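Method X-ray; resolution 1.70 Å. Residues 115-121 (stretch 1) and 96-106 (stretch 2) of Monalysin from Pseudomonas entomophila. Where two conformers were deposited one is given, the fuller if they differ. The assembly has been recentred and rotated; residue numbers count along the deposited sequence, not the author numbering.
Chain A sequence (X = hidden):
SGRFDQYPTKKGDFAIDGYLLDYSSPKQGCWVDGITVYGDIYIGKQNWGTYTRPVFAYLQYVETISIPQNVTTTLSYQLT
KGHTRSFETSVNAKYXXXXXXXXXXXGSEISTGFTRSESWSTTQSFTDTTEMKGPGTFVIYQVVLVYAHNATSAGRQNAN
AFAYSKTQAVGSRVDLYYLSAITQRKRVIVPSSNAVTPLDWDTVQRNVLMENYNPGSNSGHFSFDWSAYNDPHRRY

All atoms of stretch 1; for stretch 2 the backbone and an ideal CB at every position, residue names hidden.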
# COMPACT_ATOMS: atom_id res chain seq x y z
N THR A 115 6.42 2.87 14.51
CA THR A 115 6.44 1.94 15.63
C THR A 115 5.46 0.77 15.41
O THR A 115 4.59 0.83 14.52
CB THR A 115 6.19 2.63 16.99
OG1 THR A 115 4.81 2.99 17.08
CG2 THR A 115 7.11 3.83 17.23
N ARG A 116 5.63 -0.27 16.22
CA ARG A 116 4.80 -1.47 16.17
C ARG A 116 3.31 -1.14 16.33
O ARG A 116 2.49 -1.67 15.59
CB ARG A 116 5.26 -2.47 17.24
CG ARG A 116 4.57 -3.82 17.14
CD ARG A 116 5.19 -4.88 18.03
NE ARG A 116 4.35 -6.08 18.06
CZ ARG A 116 4.42 -7.07 17.18
NH1 ARG A 116 5.30 -7.02 16.18
NH2 ARG A 116 3.61 -8.12 17.28
N SER A 117 2.96 -0.22 17.24
CA SER A 117 1.56 0.15 17.46
C SER A 117 0.99 1.11 16.40
O SER A 117 -0.23 1.26 16.31
CB SER A 117 1.39 0.72 18.86
OG SER A 117 2.02 1.99 18.97
N GLU A 118 1.86 1.77 15.62
CA GLU A 118 1.52 2.78 14.62
C GLU A 118 1.33 2.23 13.19
O GLU A 118 0.47 2.72 12.48
CB GLU A 118 2.64 3.81 14.53
CG GLU A 118 2.70 4.86 15.64
CD GLU A 118 3.94 5.74 15.59
OE1 GLU A 118 4.88 5.44 14.81
OE2 GLU A 118 3.97 6.73 16.34
N SER A 119 2.21 1.31 12.76
CA SER A 119 2.32 0.82 11.39
C SER A 119 1.00 0.40 10.72
O SER A 119 0.79 0.73 9.54
CB SER A 119 3.32 -0.33 11.32
OG SER A 119 4.62 0.13 11.67
N TRP A 120 0.12 -0.32 11.47
CA TRP A 120 -1.14 -0.87 10.94
C TRP A 120 -2.38 -0.31 11.64
O TRP A 120 -3.48 -0.85 11.52
CB TRP A 120 -1.09 -2.40 11.04
CG TRP A 120 -0.04 -3.03 10.16
CD1 TRP A 120 1.26 -3.27 10.48
CD2 TRP A 120 -0.22 -3.48 8.81
NE1 TRP A 120 1.91 -3.87 9.42
CE2 TRP A 120 1.03 -4.00 8.38
CE3 TRP A 120 -1.32 -3.54 7.94
CZ2 TRP A 120 1.19 -4.61 7.12
CZ3 TRP A 120 -1.16 -4.12 6.69
CH2 TRP A 120 0.09 -4.65 6.29
N SER A 121 -2.20 0.81 12.34
CA SER A 121 -3.27 1.46 13.07
C SER A 121 -4.03 2.43 12.16
O SER A 121 -3.86 2.42 10.93
CB SER A 121 -2.70 2.19 14.29
OG SER A 121 -3.72 2.58 15.19
N UNK A 96 -10.08 -3.39 11.41
CA UNK A 96 -8.87 -3.29 12.24
C UNK A 96 -8.02 -4.53 12.14
O UNK A 96 -8.52 -5.63 11.89
CB UNK A 96 -9.24 -3.04 13.70
N UNK A 97 -6.70 -4.36 12.34
CA UNK A 97 -5.75 -5.46 12.33
C UNK A 97 -4.76 -5.27 13.47
O UNK A 97 -4.33 -4.14 13.74
CB UNK A 97 -5.03 -5.55 10.99
N UNK A 98 -4.40 -6.38 14.11
CA UNK A 98 -3.42 -6.41 15.19
C UNK A 98 -2.03 -6.12 14.66
O UNK A 98 -1.72 -6.42 13.50
CB UNK A 98 -3.44 -7.76 15.90
N UNK A 99 -1.17 -5.57 15.53
CA UNK A 99 0.21 -5.21 15.20
C UNK A 99 1.04 -6.35 14.62
O UNK A 99 1.99 -6.06 13.87
CB UNK A 99 0.91 -4.68 16.45
N UNK A 100 0.75 -7.63 15.01
CA UNK A 100 1.56 -8.79 14.62
C UNK A 100 1.50 -9.13 13.12
O UNK A 100 2.34 -9.92 12.67
CB UNK A 100 1.11 -10.01 15.43
N UNK A 101 0.61 -8.49 12.36
CA UNK A 101 0.54 -8.71 10.91
C UNK A 101 1.87 -8.24 10.28
O UNK A 101 2.23 -8.71 9.21
CB UNK A 101 -0.65 -7.97 10.30
N UNK A 102 2.61 -7.34 10.99
CA UNK A 102 3.86 -6.79 10.47
C UNK A 102 4.90 -7.84 10.11
O UNK A 102 5.82 -7.53 9.35
CB UNK A 102 4.46 -5.83 11.50
N UNK A 103 4.73 -9.12 10.53
CA UNK A 103 5.63 -10.20 10.07
C UNK A 103 5.60 -10.28 8.52
O UNK A 103 6.56 -10.77 7.94
CB UNK A 103 5.22 -11.54 10.68
N UNK A 104 4.52 -9.79 7.87
CA UNK A 104 4.43 -9.79 6.41
C UNK A 104 5.53 -8.87 5.82
O UNK A 104 6.13 -9.22 4.81
CB UNK A 104 3.04 -9.33 5.96
N UNK A 105 5.81 -7.76 6.51
CA UNK A 105 6.83 -6.78 6.11
C UNK A 105 8.21 -7.29 6.37
O UNK A 105 9.05 -7.33 5.47
CB UNK A 105 6.63 -5.45 6.84
N UNK A 106 8.42 -7.84 7.58
CA UNK A 106 9.71 -8.42 7.93
C UNK A 106 10.12 -9.53 6.96
O UNK A 106 11.23 -9.49 6.42
CB UNK A 106 9.67 -8.97 9.36

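Position 96 has nothing of stretch 1 near its CB, so this contact leaves its choice free; it is Ser 96.

At 97 the CB points toward stretch 1, and the ideal CB lies 5.0 Å from Trp 120 O. A medium apolar group would reach the CB of the tryptophan; Val or Ile would suit. The residue is Val 97, whose CG1 packs 3.8 Å from Trp 120 CB. Its backbone is tied in too: water 1 accepts from Val 97 N and donates to Trp 120 O.

Position 98 turns away, with room for a CB. Gly 98 is therefore not demanded by this contact.

At 99 the ideal CB sits 3.5 Å from Arg 116 O, beside the arginine stem, so a small side chain suits. Ala 99 fits: its CB lies 3.8 Å from Arg 116 CG and over one face of the guanidinium. Water 2 donates to both Ala 99 O and Arg 116 O, joining two carbonyls.

Position 100 points away overall, yet its ideal CB is 3.6 Å from Arg 116 NH2. The guanidinium asks for a short acceptor, Asp, Asn or perhaps Ser. Asn 100 places OD1 near the guanidinium plane, accepting from Arg 116 NH2 at 2.9 Å and 168°; water 3 links the same OD1 to Arg 116 NH1.

The CB of 101 points toward the indole, the ideal CB 4.7 Å from Trp 120 CE2, calling for an aliphatic group such as Ile, Val or Leu. Ile 101 (chi1 t) sets CG2 over the ring face, 3.4 Å from the centroid of the Trp 120 five-membered ring in a CH-pi contact.

At 102 the CB points sideways, but the indole NH is an unpaired donor within stretch 1, with Trp 120 NE1 3.8 Å from the ideal CB. Asp, Asn or a suitably turned Glu could answer. Asp 102 does, its OD1 accepting from Trp 120 NE1 at 2.9 Å near the ring plane. Water 4 donates to Ser 119 OG and, weakly, to Asp 102 OD2.

Position 103 faces away; it is Ile 103.

At 104 the CB points toward stretch 1, and the ideal CB of 104 lies 5.2 Å from Trp 120 CZ2, where a branched aliphatic would serve. Val 104 brings CG1 to 3.8 Å from that CZ2.

Position 105 also points toward stretch 1, but at longer range, so apolar or polar groups could reach. Asn 105 puts ND2 3.6 Å from Trp 120 CZ2 and donates from ND2 to Asp 102 OD1 at 2.9 Å, steadying the indole's acceptor.

Position 106, Val 106, is out of reach.

Stretch 2 96-106: SVGANIDIVNV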
# COMPACT_ATOMS: atom_id res chain seq x y z
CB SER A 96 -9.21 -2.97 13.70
OG SER A 96 -9.90 -4.05 14.30
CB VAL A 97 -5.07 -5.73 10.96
CG1 VAL A 97 -4.19 -4.58 10.52
CG2 VAL A 97 -4.30 -7.05 10.97
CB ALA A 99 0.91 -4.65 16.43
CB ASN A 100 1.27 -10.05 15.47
CG ASN A 100 2.49 -10.98 15.62
OD1 ASN A 100 3.66 -10.55 15.64
ND2 ASN A 100 2.25 -12.28 15.72
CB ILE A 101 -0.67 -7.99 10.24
CG1 ILE A 101 -0.85 -8.44 8.75
CG2 ILE A 101 -0.59 -6.47 10.37
CD1 ILE A 101 -2.13 -8.03 8.05
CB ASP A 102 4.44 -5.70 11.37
CG ASP A 102 5.29 -4.72 10.57
OD1 ASP A 102 4.79 -4.19 9.56
OD2 ASP A 102 6.45 -4.50 10.95
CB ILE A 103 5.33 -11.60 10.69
CG1 ILE A 103 3.94 -12.14 10.26
CG2 ILE A 103 5.50 -11.58 12.22
CD1 ILE A 103 3.83 -13.64 10.31
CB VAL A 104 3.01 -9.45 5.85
CG1 VAL A 104 2.63 -7.99 6.06
CG2 VAL A 104 2.89 -9.84 4.37
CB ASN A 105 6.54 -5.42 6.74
CG ASN A 105 5.45 -4.68 5.99
OD1 ASN A 105 5.27 -4.88 4.77
ND2 ASN A 105 4.72 -3.81 6.69
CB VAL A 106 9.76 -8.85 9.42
CG1 VAL A 106 11.09 -9.53 9.76
CG2 VAL A 106 9.50 -7.65 10.34
O HOH W 1 -5.94 -1.56 12.49
O HOH W 2 3.08 -3.53 13.59
O HOH W 3 4.89 -8.69 13.95
O HOH W 4 5.47 -2.55 12.85
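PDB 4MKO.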